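Local coordinates for protein putative transcriptional regulator (TetR/AcrR family) (Acinetobacter sp., PDB 3KNW) that probably binds DNA as a dimeric, all-helical transcriptional regulator of the TetR/AcrR family, at residues 89-94 and 145-150; 38-43 and 49-54; 96-101 and 187-192. All blocks are in the same frame, centred on the assembly; numbering follows the deposited sequence.

Contact 1 (89-94 and 145-150)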
loop_
_atom_site.group_PDB
_atom_site.type_symbol
_atom_site.label_atom_id
_atom_site.label_comp_id
_atom_site.label_asym_id
_atom_site.label_seq_id
_atom_site.Cartn_x
_atom_site.Cartn_y
_atom_site.Cartn_z
ATOM N N ASP A 89 5.965 9.589 -23.054
ATOM C CA ASP A 89 5.099 8.526 -23.499
ATOM C C ASP A 89 5.623 7.219 -22.985
ATOM O O ASP A 89 4.839 6.322 -22.721
ATOM C CB ASP A 89 4.914 8.530 -25.056
ATOM C CG ASP A 89 4.099 9.750 -25.549
ATOM O OD1 ASP A 89 3.764 10.655 -24.728
ATOM O OD2 ASP A 89 3.809 9.837 -26.749
ATOM N N LYS A 90 6.925 7.070 -22.834
ATOM C CA LYS A 90 7.407 5.796 -22.298
ATOM C C LYS A 90 6.903 5.583 -20.868
ATOM O O LYS A 90 6.599 4.449 -20.447
ATOM C CB LYS A 90 8.927 5.753 -22.312
ATOM C CG LYS A 90 9.551 5.229 -23.630
ATOM C CD LYS A 90 11.048 5.264 -23.531
ATOM C CE LYS A 90 11.739 5.581 -24.895
ATOM N NZ LYS A 90 13.061 6.219 -24.669
ATOM N N LEU A 91 6.823 6.701 -20.135
ATOM C CA LEU A 91 6.475 6.718 -18.725
ATOM C C LEU A 91 4.960 6.563 -18.578
ATOM O O LEU A 91 4.483 5.916 -17.654
ATOM C CB LEU A 91 6.946 8.031 -18.073
ATOM C CG LEU A 91 6.628 8.154 -16.580
ATOM C CD1 LEU A 91 6.989 6.932 -15.843
ATOM C CD2 LEU A 91 7.341 9.281 -15.997
HETATM N N MSE A 92 4.206 7.126 -19.503
HETATM C CA MSE A 92 2.734 6.980 -19.460
HETATM C C MSE A 92 2.375 5.584 -19.880
HETATM O O MSE A 92 1.473 4.994 -19.359
HETATM C CB MSE A 92 2.030 8.012 -20.332
HETATM C CG MSE A 92 2.113 9.437 -19.802
HETATM SE SE MSE A 92 1.524 9.667 -17.981
HETATM C CE MSE A 92 -0.262 8.864 -18.115
ATOM N N ASN A 93 3.143 5.021 -20.772
ATOM C CA ASN A 93 2.980 3.625 -21.122
ATOM C C ASN A 93 3.065 2.646 -19.953
ATOM O O ASN A 93 2.128 1.900 -19.686
ATOM C CB ASN A 93 4.095 3.267 -22.071
ATOM C CG ASN A 93 3.626 2.913 -23.353
ATOM O OD1 ASN A 93 3.615 3.740 -24.281
ATOM N ND2 ASN A 93 3.248 1.646 -23.482
ATOM N N TYR A 94 4.235 2.630 -19.320
ATOM C CA TYR A 94 4.483 1.873 -18.100
ATOM C C TYR A 94 3.356 1.999 -17.079
ATOM O O TYR A 94 2.827 1.010 -16.610
ATOM C CB TYR A 94 5.762 2.357 -17.423
ATOM C CG TYR A 94 5.950 1.823 -16.033
ATOM C CD1 TYR A 94 6.219 0.489 -15.816
ATOM C CD2 TYR A 94 5.845 2.661 -14.921
ATOM C CE1 TYR A 94 6.386 0.004 -14.543
ATOM C CE2 TYR A 94 6.008 2.179 -13.641
ATOM C CZ TYR A 94 6.289 0.836 -13.462
ATOM O OH TYR A 94 6.459 0.337 -12.186
ATOM N N ASP A 145 15.668 8.328 -14.097
ATOM C CA ASP A 145 16.492 8.441 -15.302
ATOM C C ASP A 145 15.581 8.911 -16.462
ATOM O O ASP A 145 15.910 9.851 -17.201
ATOM C CB ASP A 145 17.151 7.084 -15.652
ATOM C CG ASP A 145 18.214 6.626 -14.595
ATOM O OD1 ASP A 145 18.771 7.527 -13.895
ATOM O OD2 ASP A 145 18.509 5.392 -14.449
ATOM N N LEU A 146 14.403 8.297 -16.554
ATOM C CA LEU A 146 13.457 8.557 -17.625
ATOM C C LEU A 146 12.809 9.953 -17.452
ATOM O O LEU A 146 12.661 10.696 -18.395
ATOM C CB LEU A 146 12.460 7.395 -17.641
ATOM C CG LEU A 146 11.577 7.137 -18.823
ATOM C CD1 LEU A 146 12.396 6.901 -20.138
ATOM C CD2 LEU A 146 10.665 6.016 -18.494
ATOM N N ILE A 147 12.497 10.379 -16.240
ATOM C CA ILE A 147 11.965 11.736 -16.115
ATOM C C ILE A 147 13.025 12.758 -16.558
ATOM O O ILE A 147 12.707 13.854 -17.068
ATOM C CB ILE A 147 11.423 12.000 -14.718
ATOM C CG1 ILE A 147 10.177 11.129 -14.482
ATOM C CG2 ILE A 147 11.038 13.463 -14.528
ATOM C CD1 ILE A 147 9.791 10.943 -13.013
ATOM N N ARG A 148 14.309 12.428 -16.345
ATOM C CA ARG A 148 15.353 13.413 -16.605
ATOM C C ARG A 148 15.555 13.492 -18.130
ATOM O O ARG A 148 15.487 14.579 -18.690
ATOM C CB ARG A 148 16.629 13.148 -15.805
ATOM C CG ARG A 148 17.893 13.134 -16.621
ATOM C CD ARG A 148 18.987 13.913 -16.028
ATOM N NE ARG A 148 19.708 13.154 -15.018
ATOM C CZ ARG A 148 20.992 13.379 -14.685
ATOM N NH1 ARG A 148 21.694 14.326 -15.292
ATOM N NH2 ARG A 148 21.578 12.656 -13.732
ATOM N N ILE A 149 15.723 12.344 -18.789
ATOM C CA ILE A 149 15.692 12.290 -20.242
ATOM C C ILE A 149 14.496 13.082 -20.786
ATOM O O ILE A 149 14.656 13.861 -21.697
ATOM C CB ILE A 149 15.730 10.855 -20.803
ATOM C CG1 ILE A 149 17.080 10.171 -20.508
ATOM C CG2 ILE A 149 15.574 10.867 -22.312
ATOM C CD1 ILE A 149 17.027 8.611 -20.561
ATOM N N GLY A 150 13.325 12.976 -20.211
ATOM C CA GLY A 150 12.181 13.716 -20.736
ATOM C C GLY A 150 12.245 15.220 -20.549
ATOM O O GLY A 150 11.687 15.997 -21.316
#

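Contact 2 (38-43 and 49-54)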
loop_
_atom_site.group_PDB
_atom_site.type_symbol
_atom_site.label_atom_id
_atom_site.label_comp_id
_atom_site.label_asym_id
_atom_site.label_seq_id
_atom_site.Cartn_x
_atom_site.Cartn_y
_atom_site.Cartn_z
ATOM N N GLN A 38 3.911 -27.665 1.718
ATOM C CA GLN A 38 2.809 -28.524 1.300
ATOM C C GLN A 38 1.901 -27.841 0.290
ATOM O O GLN A 38 1.535 -28.439 -0.720
ATOM C CB GLN A 38 1.981 -28.953 2.530
ATOM C CG GLN A 38 1.260 -30.299 2.418
ATOM C CD GLN A 38 0.541 -30.692 3.737
ATOM O OE1 GLN A 38 0.189 -29.821 4.541
ATOM N NE2 GLN A 38 0.336 -32.001 3.956
ATOM N N GLU A 39 1.513 -26.603 0.559
ATOM C CA GLU A 39 0.651 -25.899 -0.374
ATOM C C GLU A 39 1.476 -25.660 -1.622
ATOM O O GLU A 39 1.065 -25.979 -2.733
ATOM C CB GLU A 39 0.164 -24.557 0.173
ATOM C CG GLU A 39 -0.529 -24.601 1.518
ATOM C CD GLU A 39 -1.105 -23.241 1.925
ATOM O OE1 GLU A 39 -1.636 -22.540 1.025
ATOM O OE2 GLU A 39 -1.044 -22.891 3.141
ATOM N N ILE A 40 2.658 -25.101 -1.415
ATOM C CA ILE A 40 3.600 -24.908 -2.485
ATOM C C ILE A 40 3.802 -26.206 -3.351
ATOM O O ILE A 40 3.733 -26.110 -4.580
ATOM C CB ILE A 40 4.926 -24.344 -1.926
ATOM C CG1 ILE A 40 4.716 -22.938 -1.332
ATOM C CG2 ILE A 40 5.947 -24.248 -3.008
ATOM C CD1 ILE A 40 5.965 -22.341 -0.712
ATOM N N LEU A 41 4.012 -27.387 -2.731
ATOM C CA LEU A 41 4.107 -28.700 -3.478
ATOM C C LEU A 41 2.802 -29.072 -4.165
ATOM O O LEU A 41 2.777 -29.412 -5.345
ATOM C CB LEU A 41 4.489 -29.873 -2.567
ATOM C CG LEU A 41 5.827 -29.795 -1.819
ATOM C CD1 LEU A 41 6.222 -31.143 -1.236
ATOM C CD2 LEU A 41 6.922 -29.258 -2.721
ATOM N N LYS A 42 1.714 -29.025 -3.415
ATOM C CA LYS A 42 0.389 -29.225 -3.984
ATOM C C LYS A 42 0.125 -28.305 -5.206
ATOM O O LYS A 42 -0.417 -28.763 -6.229
ATOM C CB LYS A 42 -0.687 -29.031 -2.896
ATOM C CG LYS A 42 -2.149 -29.311 -3.322
ATOM C CD LYS A 42 -3.143 -28.384 -2.540
ATOM C CE LYS A 42 -4.620 -28.907 -2.490
ATOM N NZ LYS A 42 -5.544 -27.950 -1.716
ATOM N N THR A 43 0.483 -27.024 -5.115
ATOM C CA THR A 43 0.182 -26.099 -6.217
ATOM C C THR A 43 0.968 -26.514 -7.448
ATOM O O THR A 43 0.410 -26.624 -8.543
ATOM C CB THR A 43 0.519 -24.620 -5.903
ATOM O OG1 THR A 43 -0.337 -24.131 -4.861
ATOM C CG2 THR A 43 0.334 -23.738 -7.145
ATOM N N GLY A 49 10.721 -34.319 -2.768
ATOM C CA GLY A 49 12.093 -34.713 -3.027
ATOM C C GLY A 49 12.667 -33.931 -4.185
ATOM O O GLY A 49 13.819 -33.496 -4.153
ATOM N N SER A 50 11.836 -33.758 -5.204
ATOM C CA SER A 50 12.148 -32.973 -6.390
ATOM C C SER A 50 12.436 -31.491 -6.093
ATOM O O SER A 50 13.495 -30.957 -6.440
ATOM C CB SER A 50 10.943 -33.080 -7.338
ATOM O OG SER A 50 11.122 -32.370 -8.550
ATOM N N PHE A 51 11.472 -30.842 -5.449
ATOM C CA PHE A 51 11.565 -29.441 -5.049
ATOM C C PHE A 51 12.857 -29.189 -4.298
ATOM O O PHE A 51 13.509 -28.158 -4.448
ATOM C CB PHE A 51 10.345 -29.091 -4.176
ATOM C CG PHE A 51 10.463 -27.810 -3.474
ATOM C CD1 PHE A 51 9.885 -26.676 -3.982
ATOM C CD2 PHE A 51 11.173 -27.718 -2.299
ATOM C CE1 PHE A 51 9.997 -25.475 -3.338
ATOM C CE2 PHE A 51 11.293 -26.509 -1.647
ATOM C CZ PHE A 51 10.714 -25.392 -2.160
ATOM N N TYR A 52 13.233 -30.141 -3.475
ATOM C CA TYR A 52 14.432 -29.965 -2.718
ATOM C C TYR A 52 15.698 -30.153 -3.557
ATOM O O TYR A 52 16.747 -29.694 -3.140
ATOM C CB TYR A 52 14.433 -30.846 -1.481
ATOM C CG TYR A 52 13.701 -30.265 -0.296
ATOM C CD1 TYR A 52 12.726 -31.001 0.373
ATOM C CD2 TYR A 52 13.998 -28.987 0.171
ATOM C CE1 TYR A 52 12.077 -30.498 1.469
ATOM C CE2 TYR A 52 13.333 -28.451 1.271
ATOM C CZ TYR A 52 12.372 -29.210 1.907
ATOM O OH TYR A 52 11.726 -28.700 3.009
ATOM N N HIS A 53 15.628 -30.771 -4.736
ATOM C CA HIS A 53 16.789 -30.709 -5.631
ATOM C C HIS A 53 17.079 -29.298 -6.150
ATOM O O HIS A 53 18.224 -28.918 -6.336
ATOM C CB HIS A 53 16.652 -31.710 -6.769
ATOM C CG HIS A 53 16.959 -33.114 -6.350
ATOM N ND1 HIS A 53 17.853 -33.405 -5.339
ATOM C CD2 HIS A 53 16.483 -34.304 -6.787
ATOM C CE1 HIS A 53 17.920 -34.715 -5.176
ATOM N NE2 HIS A 53 17.099 -35.285 -6.042
ATOM N N TYR A 54 16.021 -28.521 -6.328
ATOM C CA TYR A 54 16.088 -27.153 -6.847
ATOM C C TYR A 54 16.340 -26.100 -5.781
ATOM O O TYR A 54 17.118 -25.175 -5.988
ATOM C CB TYR A 54 14.784 -26.827 -7.586
ATOM C CG TYR A 54 14.689 -27.596 -8.882
ATOM C CD1 TYR A 54 14.197 -28.910 -8.912
ATOM C CD2 TYR A 54 15.161 -27.045 -10.068
ATOM C CE1 TYR A 54 14.159 -29.637 -10.101
ATOM C CE2 TYR A 54 15.120 -27.757 -11.251
ATOM C CZ TYR A 54 14.618 -29.053 -11.273
ATOM O OH TYR A 54 14.579 -29.743 -12.477
#

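Contact 3 (96-101 and 187-192)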
loop_
_atom_site.group_PDB
_atom_site.type_symbol
_atom_site.label_atom_id
_atom_site.label_comp_id
_atom_site.label_asym_id
_atom_site.label_seq_id
_atom_site.Cartn_x
_atom_site.Cartn_y
_atom_site.Cartn_z
ATOM N N GLN A 96 0.380 3.063 -17.523
ATOM C CA GLN A 96 -0.888 2.645 -18.065
ATOM C C GLN A 96 -1.007 1.134 -17.941
ATOM O O GLN A 96 -2.109 0.630 -17.693
ATOM C CB GLN A 96 -1.127 3.178 -19.511
ATOM C CG GLN A 96 -2.355 4.133 -19.558
ATOM C CD GLN A 96 -2.254 5.339 -20.525
ATOM O OE1 GLN A 96 -1.216 5.592 -21.157
ATOM N NE2 GLN A 96 -3.369 6.079 -20.644
ATOM N N CYS A 97 0.142 0.455 -18.080
ATOM C CA CYS A 97 0.299 -0.965 -17.824
ATOM C C CYS A 97 0.068 -1.321 -16.343
ATOM O O CYS A 97 -0.559 -2.355 -16.059
ATOM C CB CYS A 97 1.699 -1.464 -18.291
ATOM S SG CYS A 97 1.679 -2.232 -19.884
ATOM N N TRP A 98 0.608 -0.537 -15.421
ATOM C CA TRP A 98 0.268 -0.670 -14.010
ATOM C C TRP A 98 -1.233 -0.845 -13.894
ATOM O O TRP A 98 -1.693 -1.792 -13.310
ATOM C CB TRP A 98 0.625 0.607 -13.255
ATOM C CG TRP A 98 1.698 0.587 -12.269
ATOM C CD1 TRP A 98 3.006 0.863 -12.483
ATOM C CD2 TRP A 98 1.552 0.414 -10.864
ATOM N NE1 TRP A 98 3.708 0.817 -11.299
ATOM C CE2 TRP A 98 2.835 0.546 -10.288
ATOM C CE3 TRP A 98 0.474 0.129 -10.042
ATOM C CZ2 TRP A 98 3.059 0.400 -8.938
ATOM C CZ3 TRP A 98 0.693 -0.006 -8.723
ATOM C CH2 TRP A 98 1.981 0.121 -8.171
ATOM N N VAL A 99 -1.972 0.095 -14.476
ATOM C CA VAL A 99 -3.418 0.160 -14.405
ATOM C C VAL A 99 -4.167 -1.026 -15.058
ATOM O O VAL A 99 -5.261 -1.320 -14.618
ATOM C CB VAL A 99 -3.911 1.543 -14.990
ATOM C CG1 VAL A 99 -5.434 1.708 -14.942
ATOM C CG2 VAL A 99 -3.266 2.692 -14.223
ATOM N N LYS A 100 -3.603 -1.708 -16.067
ATOM C CA LYS A 100 -4.289 -2.836 -16.761
ATOM C C LYS A 100 -4.395 -4.191 -15.982
ATOM O O LYS A 100 -5.373 -4.925 -16.180
ATOM C CB LYS A 100 -3.687 -3.090 -18.162
ATOM N N ASP A 101 -3.423 -4.538 -15.127
ATOM C CA ASP A 101 -3.473 -5.794 -14.286
ATOM C C ASP A 101 -3.350 -7.150 -15.039
ATOM O O ASP A 101 -4.124 -7.481 -15.953
ATOM C CB ASP A 101 -4.730 -5.805 -13.365
ATOM N N ALA A 187 -11.015 2.741 -9.942
ATOM C CA ALA A 187 -11.251 4.205 -9.998
ATOM C C ALA A 187 -10.014 4.966 -9.468
ATOM O O ALA A 187 -9.512 5.886 -10.117
ATOM C CB ALA A 187 -12.576 4.610 -9.215
ATOM N N PRO A 188 -9.476 4.580 -8.321
ATOM C CA PRO A 188 -8.310 5.388 -7.817
ATOM C C PRO A 188 -7.104 5.432 -8.730
ATOM O O PRO A 188 -6.410 6.453 -8.783
ATOM C CB PRO A 188 -7.986 4.713 -6.483
ATOM C CG PRO A 188 -9.262 4.148 -6.017
ATOM C CD PRO A 188 -10.049 3.725 -7.259
ATOM N N LEU A 189 -6.862 4.336 -9.440
ATOM C CA LEU A 189 -5.743 4.181 -10.395
ATOM C C LEU A 189 -6.034 4.955 -11.655
ATOM O O LEU A 189 -5.168 5.620 -12.173
ATOM C CB LEU A 189 -5.517 2.711 -10.803
ATOM C CG LEU A 189 -4.706 1.887 -9.830
ATOM C CD1 LEU A 189 -4.874 0.355 -9.924
ATOM C CD2 LEU A 189 -3.235 2.262 -9.965
ATOM N N PHE A 190 -7.282 4.935 -12.103
ATOM C CA PHE A 190 -7.684 5.813 -13.168
ATOM C C PHE A 190 -7.449 7.276 -12.857
ATOM O O PHE A 190 -7.057 8.053 -13.759
ATOM C CB PHE A 190 -9.149 5.597 -13.565
ATOM C CG PHE A 190 -9.500 4.144 -13.937
ATOM C CD1 PHE A 190 -8.577 3.305 -14.534
ATOM C CD2 PHE A 190 -10.789 3.670 -13.742
ATOM C CE1 PHE A 190 -8.905 2.033 -14.874
ATOM C CE2 PHE A 190 -11.132 2.378 -14.068
ATOM C CZ PHE A 190 -10.215 1.551 -14.646
ATOM N N GLN A 191 -7.686 7.691 -11.620
ATOM C CA GLN A 191 -7.488 9.123 -11.301
ATOM C C GLN A 191 -5.961 9.415 -11.280
ATOM O O GLN A 191 -5.537 10.381 -11.887
ATOM C CB GLN A 191 -8.183 9.526 -9.992
ATOM C CG GLN A 191 -8.011 11.034 -9.567
ATOM C CD GLN A 191 -8.251 12.024 -10.727
ATOM O OE1 GLN A 191 -9.348 12.078 -11.334
ATOM N NE2 GLN A 191 -7.206 12.772 -11.069
ATOM N N ALA A 192 -5.150 8.556 -10.655
ATOM C CA ALA A 192 -3.687 8.660 -10.687
ATOM C C ALA A 192 -3.156 8.913 -12.114
ATOM O O ALA A 192 -2.261 9.746 -12.319
ATOM C CB ALA A 192 -3.060 7.344 -10.189
#

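Contact 1 (89-94 and 145-150)
Leu146 reaches across from helix 126-153 and sets the two branches of its side chain against two successive residues of helix 87-100. Its CD1 methyl meets the aliphatic part of Lys90, 4.0 Å from CD of that lysine, while its CD2 turns to the start of Leu91, lying 4.2 Å from the backbone N and 4.3 Å from CB of Leu91. With CG of Leu146 anti to the backbone N (chi1 -163°), CD2 points at helix 87-100 and CD1 turns along it toward the lysine chain. The lysine chain crosses the leucine at about a right angle and meets it through its methylenes, with a bend at its third torsion, and no polar bond crosses between the segments.

Leu91 forms the second half of the contact. Its CD2 methyl touches CG1 of Ile147 at 3.7 Å, the closest approach between the two segments, and the two side chains meet at a slant. Ile147 does not aim its CB at the partner helix; its CG1 branch makes the touch, and the side chain also packs on Leu165 and Ala166 of helix 162-183. Leu146 also touches Trp81 of helix 58-81, whose NE1 makes a weak hydrogen bond to Lys90 O.

All of this is apolar packing between helices that run roughly antiparallel, at 145°, and the axes of these short segments come within 10.2 Å. The nearest backbones are at Leu91 and Leu146, whose CA atoms are 7.3 Å apart. Such leucine and isoleucine packing between antiparallel helices belongs to the all-helical C-terminal domain of TetR-family regulators, here joining helix 87-100 to the long helix 126-153.

Contact 2 (38-43 and 49-54)
Ile40 and Leu41 of helix 37-44 both lean on Phe51 of helix 48-54, one toward the outer part of its ring and the other at its root. Just before them, Glu39 contributes only within its own helix: its carbonyl O accepts hydrogen bonds from both the backbone N and the hydroxyl OG1 of Thr43, the hydroxyl standing above the carbonyl plane. Ile40 comes next and brings its CG2 methyl to 4.2 Å from CE1 of Phe51; the same side chain packs on Leu26 of helix 13-30. Leu41 follows with the closer touch, its CD2 lying 3.7 Å from CB and 3.9 Å from CG of Phe51. Both methyls approach the ring obliquely, and the leucine and phenylalanine side chains cross at about a right angle. In Phe51, CG anti to the backbone N (chi1 167°) swings the ring toward Ile40 and leaves CB facing Leu41. Phe61 meets this ring edge-to-face, the Phe55 ring also meets it, and Leu37 packs on the same side chain.

These helices form the predicted helix-turn-helix. No hydrogen bond links the two segments, so their relative placement here rests on aliphatic and aromatic contact, consistent with a hydrophobic core beneath a DNA-binding surface.

Contact 3 (96-101 and 187-192)
Val99 presses its CG1 methyl against the rim of the Phe190 ring, 3.5 Å from both CD1 and CE1 of that phenylalanine and near the plane of the ring. The approach is therefore edge-on, with the two side chains meeting at a slant. Its other methyl, CG2, lies over the start of the neighbouring residue, 4.1 Å from CB and 4.0 Å from the carbonyl O of Leu189. The valine divides its methyls in this way because CG1 is opposite the backbone N (chi1 -179°), leaving CG2 opposite the carbonyl carbon. The side chains of Val99 and Leu189 slide past each other in opposite directions. The helices themselves run almost antiparallel, at 172°, and the axes of these short segments come within 10.0 Å.

In the C-terminal domain of this TetR-family fold, the contact joins helix 87-100, through Trp98 and Val99, to the first turns of helix 187-200. The second subunit lies close by: Gln171 of that subunit donates from NE2 to Pro188 O, and its Gln167 packs on Gln191.

Leu189 also reaches Trp98, its CD2 methyl coming obliquely to 4.3 Å from CE3 of the indole. The indole NE1 hydrogen-bonds to Tyr94 OH in the same helix, and the two rings meet at roughly 90°. Helix 162-183 touches both partners, with Ser180 against Leu189 and Leu174 and Ala177 against Trp98.

Overall arrangement
Contact 2 comes first along the chain and is closed before the other two open; it lies in the predicted helix-turn-helix, on the opposite side of the chain's centre from both. Its centre is about 41 Å from that of contact 1 and about 35 Å from that of contact 3. Contacts 1 and 3 share helix 87-100, with centres about 16 Å apart, and their segments alternate in sequence: residues 89-94 pack on helix 126-153, and the adjoining 96-101 on helix 187-200. The layout separates a probable DNA-reading head from a helical C-terminal body, where the second subunit packs on the 187-192 side of contact 3.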